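Local coordinates for protein amidohydrolase (PDB 2I5G) that probably acts as a metal-dependent dipeptidase of the peptidase M19 family, hydrolysing dipeptides, at residues 58-61 / 62-66. The protein carries 2 engineered substitutions. Numbering follows the deposited sequence.
Sequences NKLI and RDNSD
The C-terminal end of helix 47-63, on its way to strand 68-70 in the TIM-barrel-type fold of the M19 peptidases, illustrates how a helix can be closed by a side chain. The last regular i to i+4 backbone bonds run from R62 N to N58 O and from D63 N to K59 O, the latter 2.9 Å long and nearly straight. N64 is the first residue to leave helical backbone angles. Its backbone N turns to I61 O at 2.9 Å and keeps a weak bond to L60 O, while its own side chain supplies the stronger bond to that carbonyl: ND2 donates to L60 O at 2.7 Å. With CG beside the backbone N (chi1 -60°), the amide folds back against the final turn, and the donor meets the carbonyl 23° from its plane. The side-chain N-H of N64 thus provides the main grip on L60 O, the backbone N-H adding only a weak one. The other end of the buried amide, OD1, accepts from R23, and D66 makes a salt bridge to the same arginine, so R23 ties the helix end to the loop that follows. I61, on the inner side, packs on W21, V68 and P70.

On the exposed side, K59 and D63 form a long i to i+4 salt bridge, NZ to OD2 3.5 Å. The K59 chain is extended until its last torsion, where a bend (chi4 54°) sets the ammonium beside the carboxylate. One water joins the charges, accepting from K59 NZ and weakly from R62 NE, and donating to D63 OD1 at 2.7 Å.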
# COMPACT_ATOMS: atom_id res chain seq x y z
N ASN A 58 -15.09 22.53 -4.62
CA ASN A 58 -16.49 22.90 -4.68
C ASN A 58 -16.68 24.38 -4.36
O ASN A 58 -17.63 25.01 -4.83
CB ASN A 58 -17.30 22.08 -3.67
CG ASN A 58 -17.42 20.63 -4.06
OD1 ASN A 58 -17.89 19.80 -3.27
ND2 ASN A 58 -17.00 20.30 -5.28
N LYS A 59 -15.77 24.95 -3.57
CA LYS A 59 -15.88 26.36 -3.22
C LYS A 59 -15.48 27.28 -4.38
O LYS A 59 -16.14 28.29 -4.64
CB LYS A 59 -15.02 26.68 -2.00
CG LYS A 59 -15.18 28.11 -1.53
CD LYS A 59 -14.29 28.43 -0.35
CE LYS A 59 -14.45 29.88 0.04
NZ LYS A 59 -15.89 30.18 0.27
N LEU A 60 -14.40 26.94 -5.07
CA LEU A 60 -13.98 27.76 -6.20
C LEU A 60 -15.05 27.74 -7.27
O LEU A 60 -15.35 28.77 -7.88
CB LEU A 60 -12.65 27.25 -6.76
CG LEU A 60 -11.45 27.76 -5.95
CD1 LEU A 60 -10.23 26.90 -6.21
CD2 LEU A 60 -11.21 29.21 -6.33
N ILE A 61 -15.63 26.57 -7.51
CA ILE A 61 -16.68 26.46 -8.51
C ILE A 61 -17.86 27.31 -8.07
O ILE A 61 -18.34 28.16 -8.81
CB ILE A 61 -17.14 24.99 -8.67
CG1 ILE A 61 -16.01 24.16 -9.30
CG2 ILE A 61 -18.43 24.94 -9.49
CD1 ILE A 61 -16.38 22.71 -9.56
N ARG A 62 -18.30 27.09 -6.84
CA ARG A 62 -19.43 27.84 -6.28
C ARG A 62 -19.24 29.34 -6.49
O ARG A 62 -20.12 30.03 -6.99
CB ARG A 62 -19.56 27.57 -4.78
CG ARG A 62 -20.95 27.14 -4.34
CD ARG A 62 -21.22 27.53 -2.88
NE ARG A 62 -20.14 27.20 -1.94
CZ ARG A 62 -19.75 25.97 -1.63
NH1 ARG A 62 -20.35 24.91 -2.17
NH2 ARG A 62 -18.77 25.79 -0.75
N ASP A 63 -18.07 29.83 -6.09
CA ASP A 63 -17.78 31.25 -6.19
C ASP A 63 -17.57 31.76 -7.62
O ASP A 63 -17.60 32.97 -7.85
CB ASP A 63 -16.57 31.59 -5.31
CG ASP A 63 -16.90 31.50 -3.81
OD1 ASP A 63 -18.10 31.42 -3.46
OD2 ASP A 63 -15.96 31.53 -2.98
N ASN A 64 -17.36 30.85 -8.56
CA ASN A 64 -17.15 31.21 -9.97
C ASN A 64 -18.11 30.44 -10.87
O ASN A 64 -17.73 30.02 -11.96
CB ASN A 64 -15.71 30.89 -10.39
CG ASN A 64 -14.67 31.64 -9.57
OD1 ASN A 64 -14.49 32.85 -9.73
ND2 ASN A 64 -13.99 30.92 -8.70
N SER A 65 -19.34 30.26 -10.40
CA SER A 65 -20.36 29.51 -11.14
C SER A 65 -20.75 30.10 -12.49
O SER A 65 -21.48 29.48 -13.27
CB SER A 65 -21.62 29.35 -10.29
OG SER A 65 -22.24 30.61 -10.07
N ASP A 66 -20.26 31.30 -12.78
CA ASP A 66 -20.57 31.95 -14.04
C ASP A 66 -19.57 31.53 -15.12
O ASP A 66 -19.71 31.88 -16.29
CB ASP A 66 -20.55 33.46 -13.86
CG ASP A 66 -19.22 33.97 -13.35
OD1 ASP A 66 -18.64 33.34 -12.43
OD2 ASP A 66 -18.75 35.02 -13.85
O HOH W 1 -18.43 30.02 -1.20